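PDB 2HTA: putative glucose-6-phosphate 1-epimerase, which probably interconverts the alpha and beta anomers of glucose 6-phosphate, acting as a hexose-6-phosphate 1-epimerase (mutarotase) of the aldose 1-epimerase superfamily. Local coordinates for residues Lys19-Leu23 against Leu43-Asp47; Ala87-Gly91 against Met267-Pro271; Phe182-Asp186 against Ile235-Leu240; Asp197-Val203 against Thr222-Asn228. The contacts are given in a common frame with arbitrary orientation. Residues are numbered along the deposited sequence.

Contact 1 of 4, residues Lys19-Leu23 against Leu43-Asp47; sequences KIFAL and LIVVD
Residues Lys19-Leu23 form the last turn of helix 14-22 and its exit, lying over residues Leu43-Asp47 of the extended strand 41-48; the CA atoms come nearest at Phe21 and Val45, 7.3 Å apart. Ile20, helical and mt, points at the strand, and its CG2 sits 3.8 Å from Val45 CG2 and 3.9 Å from Leu43 CD1, filling the space between these two side chains. The CA-to-CB bond of Phe21 points sideways to the strand, but the ring (chi1 -79°, chi2 -93°) comes nearer: CE1 is 3.5 Å from Val45 CG1 and 3.4 Å from Val46 O, which lies at the ring edge. A water donates to Asp47 OD2 (2.7 Å) and, weakly, to Phe21 O (3.3 Å). Leu23 breaks from the helix with psi near 147°, while its N bonds to Ile20 O at 3.2 Å; its CD1 reaches Leu43 CD1 at 4.0 Å. Leu43 (mt) and Val45 (t) share the face of the strand turned to the helix, and Ile44 lies on the other. Leu63 of strand 61-67 also touches Ile20 and Leu43. This is helix-on-sheet packing, a short N-terminal helix lying on the five-stranded antiparallel sheet of residues 27-67.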
loop_
_atom_site.group_PDB
_atom_site.type_symbol
_atom_site.label_atom_id
_atom_site.label_comp_id
_atom_site.label_asym_id
_atom_site.label_seq_id
_atom_site.Cartn_x
_atom_site.Cartn_y
_atom_site.Cartn_z
ATOM N N LYS A 19 -12.168 2.643 14.871
ATOM C CA LYS A 19 -11.761 3.890 15.574
ATOM C C LYS A 19 -11.801 5.127 14.639
ATOM O O LYS A 19 -12.346 6.188 14.988
ATOM C CB LYS A 19 -10.376 3.728 16.168
ATOM C CG LYS A 19 -10.334 2.911 17.459
ATOM C CD LYS A 19 -9.001 3.207 18.235
ATOM N N ILE A 20 -11.347 4.935 13.410
ATOM C CA ILE A 20 -11.228 6.025 12.485
ATOM C C ILE A 20 -12.651 6.458 12.100
ATOM O O ILE A 20 -12.963 7.646 12.019
ATOM C CB ILE A 20 -10.414 5.552 11.213
ATOM C CG1 ILE A 20 -8.947 5.376 11.614
ATOM C CG2 ILE A 20 -10.600 6.568 10.045
ATOM C CD1 ILE A 20 -8.072 4.678 10.550
ATOM N N PHE A 21 -13.509 5.484 11.829
ATOM C CA PHE A 21 -14.867 5.830 11.363
ATOM C C PHE A 21 -15.763 6.342 12.516
ATOM O O PHE A 21 -16.831 6.902 12.265
ATOM C CB PHE A 21 -15.498 4.627 10.693
ATOM C CG PHE A 21 -15.008 4.430 9.278
ATOM C CD1 PHE A 21 -15.706 4.979 8.224
ATOM C CD2 PHE A 21 -13.818 3.757 9.038
ATOM C CE1 PHE A 21 -15.242 4.865 6.911
ATOM C CE2 PHE A 21 -13.341 3.623 7.711
ATOM C CZ PHE A 21 -14.078 4.188 6.659
ATOM N N ALA A 22 -15.285 6.183 13.754
ATOM C CA ALA A 22 -15.995 6.740 14.929
ATOM C C ALA A 22 -15.597 8.176 15.206
ATOM O O ALA A 22 -16.270 8.879 15.984
ATOM C CB ALA A 22 -15.726 5.842 16.159
ATOM N N LEU A 23 -14.526 8.659 14.561
ATOM C CA LEU A 23 -14.032 10.033 14.796
ATOM C C LEU A 23 -15.024 11.145 14.395
ATOM O O LEU A 23 -15.810 10.942 13.443
ATOM C CB LEU A 23 -12.707 10.256 14.056
ATOM C CG LEU A 23 -11.493 9.431 14.456
ATOM C CD1 LEU A 23 -10.425 9.588 13.427
ATOM C CD2 LEU A 23 -10.966 9.859 15.795
ATOM N N LEU A 43 -7.074 12.999 8.493
ATOM C CA LEU A 43 -7.565 11.836 7.707
ATOM C C LEU A 43 -8.719 12.271 6.784
ATOM O O LEU A 43 -9.510 13.133 7.154
ATOM C CB LEU A 43 -8.110 10.707 8.619
ATOM C CG LEU A 43 -7.157 10.301 9.751
ATOM C CD1 LEU A 43 -7.708 9.114 10.560
ATOM C CD2 LEU A 43 -5.767 9.920 9.154
ATOM N N ILE A 44 -8.783 11.675 5.602
ATOM C CA ILE A 44 -9.912 11.817 4.700
ATOM C C ILE A 44 -10.689 10.505 4.734
ATOM O O ILE A 44 -10.151 9.432 4.454
ATOM C CB ILE A 44 -9.464 12.148 3.249
ATOM C CG1 ILE A 44 -8.530 13.399 3.212
ATOM C CG2 ILE A 44 -10.703 12.215 2.333
ATOM C CD1 ILE A 44 -9.207 14.742 3.666
ATOM N N VAL A 45 -11.967 10.597 5.117
ATOM C CA VAL A 45 -12.755 9.424 5.370
ATOM C C VAL A 45 -13.930 9.380 4.371
ATOM O O VAL A 45 -14.665 10.349 4.244
ATOM C CB VAL A 45 -13.288 9.373 6.832
ATOM C CG1 VAL A 45 -14.172 8.157 7.010
ATOM C CG2 VAL A 45 -12.111 9.368 7.881
ATOM N N VAL A 46 -14.048 8.258 3.667
ATOM C CA VAL A 46 -15.099 8.005 2.706
ATOM C C VAL A 46 -16.120 7.100 3.410
ATOM O O VAL A 46 -15.845 5.948 3.759
ATOM C CB VAL A 46 -14.554 7.243 1.439
ATOM C CG1 VAL A 46 -15.721 6.876 0.451
ATOM C CG2 VAL A 46 -13.473 8.059 0.705
ATOM N N ASP A 47 -17.322 7.618 3.630
ATOM C CA ASP A 47 -18.350 6.772 4.202
ATOM C C ASP A 47 -19.513 6.852 3.187
ATOM O O ASP A 47 -20.345 7.775 3.239
ATOM C CB ASP A 47 -18.752 7.344 5.567
ATOM C CG ASP A 47 -19.823 6.502 6.277
ATOM O OD1 ASP A 47 -20.448 5.608 5.663
ATOM O OD2 ASP A 47 -20.063 6.755 7.482
HETATM O O HOH W 1 -18.582 7.715 9.579
#

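Contact 2 of 4, residues Ala87-Gly91 against Met267-Pro271; sequences ALRGG and MGDMP
Neither segment is regular helix or strand. Residues 87-91 run extended through Arg89 (phi/psi -96/114), then turn through Gly90 (118/-176) and Gly91 (66/-140), backbone angles that suit glycine. Residues 267-271 leave helix 260-266 through a type I beta turn from Met267 to Met270, closed by Met270 N to Met267 O at 3.3 Å. The two loops come nearest at Arg89 and Asp269, CA atoms 6.3 Å apart, and meet through an Arg-Asp salt bridge beside the proposed active site: by similarity Arg89 binds substrate, and its side chain lies about 6 Å from that of His179, inferred to be catalytic. Arg89 points at the turn with chi1 180°, chi2 68° and chi3 60°, curling the side chain so the guanidinium edge faces the Asp269 carboxylate (chi1 60°). Arg89 NE donates to Asp269 OD2 at 3.0 Å; weak bonds run to Asp269 OD1 from Arg89 NE (3.3 Å) and NH2 (3.5 Å). NH1 of Arg89 bonds instead to Tyr181 OH. Met270 CE lies 3.5 Å from Arg89 CD. Two waters link Ala87 O to Asp269 OD1, one only weakly at Ala87 O; the other donates to Ala87 O at 2.8 Å and to Asp269 OD1 at 2.6 Å.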
loop_
_atom_site.group_PDB
_atom_site.type_symbol
_atom_site.label_atom_id
_atom_site.label_comp_id
_atom_site.label_asym_id
_atom_site.label_seq_id
_atom_site.Cartn_x
_atom_site.Cartn_y
_atom_site.Cartn_z
ATOM N N ALA A 87 6.153 6.845 9.486
ATOM C CA ALA A 87 5.478 5.961 8.520
ATOM C C ALA A 87 4.388 5.176 9.169
ATOM O O ALA A 87 4.551 4.608 10.257
ATOM C CB ALA A 87 6.489 5.034 7.830
ATOM N N LEU A 88 3.239 5.132 8.508
ATOM C CA LEU A 88 2.086 4.378 8.997
ATOM C C LEU A 88 2.222 2.894 8.674
ATOM O O LEU A 88 2.655 2.544 7.546
ATOM C CB LEU A 88 0.830 4.947 8.368
ATOM C CG LEU A 88 0.384 6.315 8.888
ATOM C CD1 LEU A 88 -0.183 7.144 7.737
ATOM C CD2 LEU A 88 -0.616 6.193 10.084
ATOM N N ARG A 89 1.887 2.020 9.644
ATOM C CA ARG A 89 2.037 0.574 9.445
ATOM C C ARG A 89 0.693 -0.030 8.996
ATOM O O ARG A 89 -0.250 -0.075 9.787
ATOM C CB ARG A 89 2.483 -0.155 10.739
ATOM C CG ARG A 89 2.641 -1.660 10.574
ATOM C CD ARG A 89 3.806 -2.089 9.666
ATOM N NE ARG A 89 5.105 -1.624 10.151
ATOM C CZ ARG A 89 6.251 -1.787 9.505
ATOM N NH1 ARG A 89 6.278 -2.384 8.302
ATOM N NH2 ARG A 89 7.401 -1.321 10.057
ATOM N N GLY A 90 0.649 -0.535 7.767
ATOM C CA GLY A 90 -0.641 -1.084 7.233
ATOM C C GLY A 90 -1.099 -0.301 6.027
ATOM O O GLY A 90 -0.402 0.589 5.542
ATOM N N GLY A 91 -2.277 -0.644 5.501
ATOM C CA GLY A 91 -2.809 0.093 4.388
ATOM C C GLY A 91 -1.946 -0.088 3.161
ATOM O O GLY A 91 -1.442 -1.190 2.908
ATOM N N MET A 267 8.775 -5.404 16.071
ATOM C CA MET A 267 8.330 -4.175 15.427
ATOM C C MET A 267 7.354 -3.450 16.342
ATOM O O MET A 267 6.258 -3.928 16.588
ATOM C CB MET A 267 7.672 -4.499 14.087
ATOM C CG MET A 267 8.631 -5.172 13.135
ATOM S SD MET A 267 7.881 -5.804 11.611
ATOM C CE MET A 267 7.172 -4.349 11.019
ATOM N N GLY A 268 7.738 -2.272 16.813
ATOM C CA GLY A 268 6.922 -1.509 17.740
ATOM C C GLY A 268 5.616 -0.938 17.197
ATOM O O GLY A 268 4.700 -0.666 17.974
ATOM N N ASP A 269 5.503 -0.767 15.881
ATOM C CA ASP A 269 4.256 -0.256 15.287
ATOM C C ASP A 269 3.279 -1.366 14.826
ATOM O O ASP A 269 2.307 -1.123 14.097
ATOM C CB ASP A 269 4.599 0.748 14.158
ATOM C CG ASP A 269 5.415 0.141 13.043
ATOM O OD1 ASP A 269 5.793 0.915 12.138
ATOM O OD2 ASP A 269 5.653 -1.102 13.055
ATOM N N MET A 270 3.557 -2.578 15.284
ATOM C CA MET A 270 2.785 -3.800 14.987
ATOM C C MET A 270 2.346 -4.479 16.285
ATOM O O MET A 270 3.107 -4.527 17.228
ATOM C CB MET A 270 3.681 -4.783 14.196
ATOM C CG MET A 270 2.954 -5.977 13.612
ATOM S SD MET A 270 3.746 -6.698 12.151
ATOM C CE MET A 270 3.529 -5.183 11.235
ATOM N N PRO A 271 1.130 -5.039 16.322
ATOM C CA PRO A 271 0.747 -5.950 17.357
ATOM C C PRO A 271 1.655 -7.184 17.309
ATOM O O PRO A 271 2.090 -7.618 16.222
ATOM C CB PRO A 271 -0.679 -6.348 16.936
ATOM C CG PRO A 271 -1.131 -5.237 16.120
ATOM C CD PRO A 271 0.047 -4.909 15.329
HETATM O O HOH W 2 5.861 1.736 9.279
HETATM O O HOH W 3 5.931 3.476 12.378
#

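Contact 3 of 4, residues Phe182-Asp186 against Ile235-Leu240; sequences FNVGD and IHDATL
Asp237 is the hub of this contact. Phe182-Asn183 and Ile235-Asp237 are extended; Ala238 and Thr239 then take helical phi/psi. The t rotamer of Asp237 (chi2 -19°) aims the carboxylate at residues 182-186, where OD2 accepts from Gly185 N at 2.9 Å, while OD1 takes Leu240 N at 3.0 Å in an Asx motif as the strand ends. One water joins Asn183 O and Asp237 OD2, 2.7 Å from each; another accepts from Asp186 N at 2.7 Å and lies 2.7 Å from Asp237 OD1. Gly185 CA lies 3.8 Å from Thr239 CB, too close for a side chain. Leu240 (mt) puts CG 3.6 Å from Gly185 N. Inward, Ile235 (mt) CD1 is 3.6 Å from CD1 of Phe182 (chi1 -66°), and Ile235 CG2 is 4.1 Å from CG1 of Val184 (m). CA atoms are closest at Gly185 and Thr239, 5.0 Å. The contact joins the ends of strands 172-183 and 232-237, from two sheets of the beta-sandwich: Phe182 and Ile235 pack between them, against Val281 of strand 278-286 and Val246 of strand 242-249.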
loop_
_atom_site.group_PDB
_atom_site.type_symbol
_atom_site.label_atom_id
_atom_site.label_comp_id
_atom_site.label_asym_id
_atom_site.label_seq_id
_atom_site.Cartn_x
_atom_site.Cartn_y
_atom_site.Cartn_z
ATOM N N PHE A 182 -2.908 -6.759 2.982
ATOM C CA PHE A 182 -4.211 -7.363 2.776
ATOM C C PHE A 182 -4.569 -8.151 4.010
ATOM O O PHE A 182 -3.774 -8.924 4.530
ATOM C CB PHE A 182 -4.168 -8.240 1.526
ATOM C CG PHE A 182 -3.971 -7.447 0.286
ATOM C CD1 PHE A 182 -2.728 -7.411 -0.357
ATOM C CD2 PHE A 182 -4.998 -6.633 -0.188
ATOM C CE1 PHE A 182 -2.532 -6.601 -1.479
ATOM C CE2 PHE A 182 -4.831 -5.834 -1.343
ATOM C CZ PHE A 182 -3.587 -5.816 -1.982
ATOM N N ASN A 183 -5.787 -7.896 4.464
ATOM C CA ASN A 183 -6.401 -8.543 5.626
ATOM C C ASN A 183 -6.730 -9.983 5.253
ATOM O O ASN A 183 -7.385 -10.251 4.246
ATOM C CB ASN A 183 -7.649 -7.723 5.992
ATOM C CG ASN A 183 -8.308 -8.154 7.300
ATOM O OD1 ASN A 183 -7.632 -8.497 8.266
ATOM N ND2 ASN A 183 -9.662 -8.111 7.337
ATOM N N VAL A 184 -6.187 -10.909 6.030
ATOM C CA VAL A 184 -6.431 -12.347 5.838
ATOM C C VAL A 184 -6.913 -12.974 7.141
ATOM O O VAL A 184 -6.621 -12.458 8.230
ATOM C CB VAL A 184 -5.213 -13.149 5.274
ATOM C CG1 VAL A 184 -4.822 -12.606 3.905
ATOM C CG2 VAL A 184 -4.012 -13.122 6.217
ATOM N N GLY A 185 -7.641 -14.084 7.034
ATOM C CA GLY A 185 -8.118 -14.759 8.275
ATOM C C GLY A 185 -7.010 -15.365 9.096
ATOM O O GLY A 185 -6.958 -15.200 10.338
ATOM N N ASP A 186 -6.121 -16.076 8.416
ATOM C CA ASP A 186 -4.995 -16.715 9.074
ATOM C C ASP A 186 -3.860 -16.954 8.107
ATOM O O ASP A 186 -3.973 -17.766 7.177
ATOM C CB ASP A 186 -5.481 -18.067 9.582
ATOM C CG ASP A 186 -4.448 -18.812 10.407
ATOM O OD1 ASP A 186 -3.247 -18.491 10.403
ATOM O OD2 ASP A 186 -4.889 -19.744 11.098
ATOM N N ILE A 235 -4.740 -13.937 -3.960
ATOM C CA ILE A 235 -4.582 -14.335 -2.536
ATOM C C ILE A 235 -5.792 -15.248 -2.218
ATOM O O ILE A 235 -6.948 -14.822 -2.398
ATOM C CB ILE A 235 -4.625 -13.140 -1.553
ATOM C CG1 ILE A 235 -3.553 -12.103 -1.988
ATOM C CG2 ILE A 235 -4.525 -13.621 -0.036
ATOM C CD1 ILE A 235 -3.614 -10.771 -1.244
ATOM N N HIS A 236 -5.517 -16.471 -1.798
ATOM C CA HIS A 236 -6.605 -17.429 -1.499
ATOM C C HIS A 236 -6.732 -17.497 0.002
ATOM O O HIS A 236 -5.773 -17.887 0.667
ATOM C CB HIS A 236 -6.208 -18.802 -2.031
ATOM C CG HIS A 236 -5.882 -18.799 -3.489
ATOM N ND1 HIS A 236 -6.783 -19.182 -4.444
ATOM C CD2 HIS A 236 -4.741 -18.476 -4.150
ATOM C CE1 HIS A 236 -6.230 -19.081 -5.646
ATOM N NE2 HIS A 236 -4.984 -18.646 -5.491
ATOM N N ASP A 237 -7.936 -17.190 0.526
ATOM C CA ASP A 237 -8.169 -17.134 1.955
ATOM C C ASP A 237 -9.337 -18.031 2.355
ATOM O O ASP A 237 -10.481 -17.644 2.195
ATOM C CB ASP A 237 -8.498 -15.699 2.381
ATOM C CG ASP A 237 -8.569 -15.537 3.902
ATOM O OD1 ASP A 237 -8.727 -16.518 4.690
ATOM O OD2 ASP A 237 -8.483 -14.392 4.319
ATOM N N ALA A 238 -9.028 -19.221 2.840
ATOM C CA ALA A 238 -10.037 -20.218 3.212
ATOM C C ALA A 238 -10.815 -19.749 4.450
ATOM O O ALA A 238 -12.036 -20.008 4.567
ATOM C CB ALA A 238 -9.352 -21.579 3.483
ATOM N N THR A 239 -10.140 -19.030 5.353
ATOM C CA THR A 239 -10.780 -18.586 6.598
ATOM C C THR A 239 -11.874 -17.514 6.408
ATOM O O THR A 239 -12.994 -17.645 6.931
ATOM C CB THR A 239 -9.737 -18.119 7.587
ATOM O OG1 THR A 239 -8.760 -19.173 7.758
ATOM C CG2 THR A 239 -10.392 -17.737 8.918
ATOM N N LEU A 240 -11.591 -16.489 5.610
ATOM C CA LEU A 240 -12.583 -15.478 5.297
ATOM C C LEU A 240 -13.370 -15.883 4.067
ATOM O O LEU A 240 -14.202 -15.121 3.580
ATOM C CB LEU A 240 -11.884 -14.119 5.058
ATOM C CG LEU A 240 -11.122 -13.551 6.265
ATOM C CD1 LEU A 240 -10.639 -12.113 6.061
ATOM C CD2 LEU A 240 -11.973 -13.669 7.504
HETATM O O HOH W 4 -8.510 -12.233 2.754
HETATM O O HOH W 5 -6.357 -16.906 5.843
#

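Contact 4 of 4, residues Asp197-Val203 against Thr222-Asn228; sequences DRFIDKV and TDRVYLN
Strands 198-201 and 222-226 pair antiparallel, axes approaching to 4.4 Å at 143°. Ile200 and Val225 are the hydrogen-bonded pair (Ile200 N to Val225 O 2.8 Å, Val225 N to Ile200 O 2.9 Å), flanked by non-hydrogen-bonded Phe199-Tyr226 and Asp201-Arg224. Leu227 N to Arg198 O (3.0 Å) and Lys202 N to Asp223 O (2.9 Å) extend the pairing. On one face Phe199 (chi1 58°) packs beside Tyr226, CB 3.6 Å from Tyr226 CD2, and its ring tip CZ lies over the guanidinium, 3.4 Å from Arg224 NH1, which is hydrogen-bonded to Gln216. Arg224 NH2 salt-bridges Asp201 OD2 (3.2 Å), which also accepts from Asn204. On the other face Ile200 packs against Val225 and Leu227 (Ile200 CD1 to Leu227 CD2 3.8 Å), and Lys202 CE is 3.6 Å from Val225 CG2. Past the strand, Val203 CG2 rests 3.7 Å from Asp223 CB. The side chain of Asp223, substrate-binding by similarity, is about 6 Å from that of Glu282, inferred catalytic. Strand 207-210 flanks 198-201, and strand 253-258 flanks 222-226.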
loop_
_atom_site.group_PDB
_atom_site.type_symbol
_atom_site.label_atom_id
_atom_site.label_comp_id
_atom_site.label_asym_id
_atom_site.label_seq_id
_atom_site.Cartn_x
_atom_site.Cartn_y
_atom_site.Cartn_z
ATOM N N ASP A 197 7.680 -17.514 -11.848
ATOM C CA ASP A 197 8.706 -18.525 -11.649
ATOM C C ASP A 197 9.871 -18.032 -10.789
ATOM O O ASP A 197 9.982 -18.428 -9.608
ATOM C CB ASP A 197 9.113 -19.200 -13.009
ATOM C CG ASP A 197 9.563 -18.201 -14.113
ATOM O OD1 ASP A 197 9.774 -16.965 -13.894
ATOM O OD2 ASP A 197 9.758 -18.731 -15.251
ATOM N N ARG A 198 10.747 -17.203 -11.363
ATOM C CA ARG A 198 11.967 -16.787 -10.592
ATOM C C ARG A 198 11.648 -15.760 -9.537
ATOM O O ARG A 198 10.752 -14.906 -9.724
ATOM C CB ARG A 198 13.037 -16.269 -11.538
ATOM C CG ARG A 198 13.438 -17.390 -12.528
ATOM C CD ARG A 198 14.678 -17.049 -13.423
ATOM N NE ARG A 198 15.195 -18.341 -13.933
ATOM C CZ ARG A 198 16.199 -19.032 -13.381
ATOM N NH1 ARG A 198 16.876 -18.559 -12.330
ATOM N NH2 ARG A 198 16.549 -20.191 -13.922
ATOM N N PHE A 199 12.417 -15.789 -8.441
ATOM C CA PHE A 199 12.281 -14.831 -7.360
ATOM C C PHE A 199 13.608 -14.641 -6.639
ATOM O O PHE A 199 14.513 -15.484 -6.757
ATOM C CB PHE A 199 11.225 -15.237 -6.313
ATOM C CG PHE A 199 11.477 -16.568 -5.670
ATOM C CD1 PHE A 199 12.190 -16.644 -4.464
ATOM C CD2 PHE A 199 10.971 -17.730 -6.222
ATOM C CE1 PHE A 199 12.412 -17.880 -3.832
ATOM C CE2 PHE A 199 11.188 -18.984 -5.581
ATOM C CZ PHE A 199 11.926 -19.037 -4.379
ATOM N N ILE A 200 13.723 -13.519 -5.974
ATOM C CA ILE A 200 14.891 -13.247 -5.094
ATOM C C ILE A 200 14.362 -13.372 -3.691
ATOM O O ILE A 200 13.368 -12.739 -3.346
ATOM C CB ILE A 200 15.465 -11.833 -5.340
ATOM C CG1 ILE A 200 16.034 -11.779 -6.758
ATOM C CG2 ILE A 200 16.639 -11.516 -4.350
ATOM C CD1 ILE A 200 16.032 -10.324 -7.355
ATOM N N ASP A 201 15.008 -14.227 -2.899
ATOM C CA ASP A 201 14.604 -14.468 -1.521
ATOM C C ASP A 201 15.477 -13.620 -0.600
ATOM O O ASP A 201 16.634 -13.999 -0.282
ATOM C CB ASP A 201 14.792 -15.962 -1.212
ATOM C CG ASP A 201 14.261 -16.359 0.138
ATOM O OD1 ASP A 201 14.013 -15.460 0.951
ATOM O OD2 ASP A 201 14.143 -17.579 0.401
ATOM N N LYS A 202 14.908 -12.509 -0.122
ATOM C CA LYS A 202 15.626 -11.559 0.721
ATOM C C LYS A 202 15.853 -12.091 2.143
ATOM O O LYS A 202 16.673 -11.560 2.878
ATOM C CB LYS A 202 14.832 -10.257 0.795
ATOM C CG LYS A 202 14.981 -9.449 -0.498
ATOM C CD LYS A 202 14.708 -7.969 -0.238
ATOM C CE LYS A 202 13.321 -7.617 -0.750
ATOM N NZ LYS A 202 13.096 -6.143 -0.704
ATOM N N VAL A 203 15.079 -13.099 2.538
ATOM C CA VAL A 203 15.267 -13.735 3.821
ATOM C C VAL A 203 16.533 -14.582 3.785
ATOM O O VAL A 203 17.182 -14.729 4.795
ATOM C CB VAL A 203 14.061 -14.603 4.281
ATOM C CG1 VAL A 203 14.380 -15.440 5.543
ATOM C CG2 VAL A 203 12.839 -13.747 4.565
ATOM N N THR A 222 8.694 -14.554 5.254
ATOM C CA THR A 222 8.806 -14.706 3.812
ATOM C C THR A 222 8.999 -13.309 3.210
ATOM O O THR A 222 8.290 -12.379 3.600
ATOM C CB THR A 222 7.500 -15.327 3.249
ATOM O OG1 THR A 222 7.303 -16.589 3.852
ATOM C CG2 THR A 222 7.584 -15.524 1.722
ATOM N N ASP A 223 9.999 -13.128 2.342
ATOM C CA ASP A 223 10.285 -11.805 1.789
ATOM C C ASP A 223 10.911 -12.029 0.432
ATOM O O ASP A 223 12.098 -12.311 0.327
ATOM C CB ASP A 223 11.217 -10.991 2.717
ATOM C CG ASP A 223 11.310 -9.519 2.303
ATOM O OD1 ASP A 223 10.700 -9.143 1.249
ATOM O OD2 ASP A 223 11.966 -8.721 3.031
ATOM N N ARG A 224 10.085 -11.990 -0.606
ATOM C CA ARG A 224 10.467 -12.438 -1.933
ATOM C C ARG A 224 10.096 -11.406 -2.981
ATOM O O ARG A 224 8.983 -10.812 -2.944
ATOM C CB ARG A 224 9.803 -13.784 -2.256
ATOM C CG ARG A 224 10.535 -14.921 -1.467
ATOM C CD ARG A 224 9.744 -16.173 -1.381
ATOM N NE ARG A 224 10.606 -17.112 -0.650
ATOM C CZ ARG A 224 10.632 -18.409 -0.872
ATOM N NH1 ARG A 224 9.799 -18.938 -1.767
ATOM N NH2 ARG A 224 11.488 -19.172 -0.194
ATOM N N VAL A 225 11.036 -11.168 -3.901
ATOM C CA VAL A 225 10.818 -10.318 -5.054
ATOM C C VAL A 225 10.603 -11.198 -6.273
ATOM O O VAL A 225 11.523 -11.891 -6.734
ATOM C CB VAL A 225 12.043 -9.385 -5.348
ATOM C CG1 VAL A 225 11.685 -8.430 -6.511
ATOM C CG2 VAL A 225 12.500 -8.644 -4.052
ATOM N N TYR A 226 9.385 -11.260 -6.785
ATOM C CA TYR A 226 9.128 -12.056 -7.983
ATOM C C TYR A 226 9.534 -11.282 -9.246
ATOM O O TYR A 226 9.172 -10.128 -9.422
ATOM C CB TYR A 226 7.628 -12.507 -7.986
ATOM C CG TYR A 226 7.377 -13.294 -6.702
ATOM C CD1 TYR A 226 6.962 -12.657 -5.546
ATOM C CD2 TYR A 226 7.691 -14.672 -6.628
ATOM C CE1 TYR A 226 6.780 -13.378 -4.362
ATOM C CE2 TYR A 226 7.530 -15.373 -5.470
ATOM C CZ TYR A 226 7.086 -14.713 -4.330
ATOM O OH TYR A 226 6.909 -15.410 -3.162
ATOM N N LEU A 227 10.296 -11.942 -10.117
ATOM C CA LEU A 227 10.901 -11.311 -11.305
ATOM C C LEU A 227 10.025 -11.463 -12.544
ATOM O O LEU A 227 10.201 -10.745 -13.523
ATOM C CB LEU A 227 12.267 -11.978 -11.546
ATOM C CG LEU A 227 13.254 -11.828 -10.374
ATOM C CD1 LEU A 227 14.568 -12.509 -10.786
ATOM C CD2 LEU A 227 13.452 -10.371 -10.080
ATOM N N ASN A 228 9.062 -12.396 -12.507
ATOM C CA ASN A 228 8.289 -12.704 -13.688
ATOM C C ASN A 228 6.832 -13.089 -13.310
ATOM O O ASN A 228 6.290 -14.070 -13.817
ATOM C CB ASN A 228 8.944 -13.843 -14.443
ATOM C CG ASN A 228 8.401 -14.025 -15.846
ATOM O OD1 ASN A 228 8.090 -13.058 -16.574
ATOM N ND2 ASN A 228 8.285 -15.292 -16.248
HETATM O O HOH W 6 8.281 -14.667 -10.909
HETATM O O HOH W 7 11.550 -15.622 1.773
#

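In the fold
From the N terminus, contact 1 comes first, closing a short loop of 19 residues and laying the opening helix on the five-stranded sheet before anything else begins. Contact 2 then opens at residues 87-91 and closes only at 267-271, spanning 175 residues. Contact 3 lies wholly within that span, joining ends of strands in two sheets, and contact 4, innermost of all, is enclosed in turn by contact 3, with a loop of 18 residues. None crosses another. Contacts 2 and 4 bring Arg89 and Asp223, substrate residues by similarity, to the region of His179 and Glu282, while contacts 1 and 4 lie on opposite sides of the chain's centre, about 36 Å between centres.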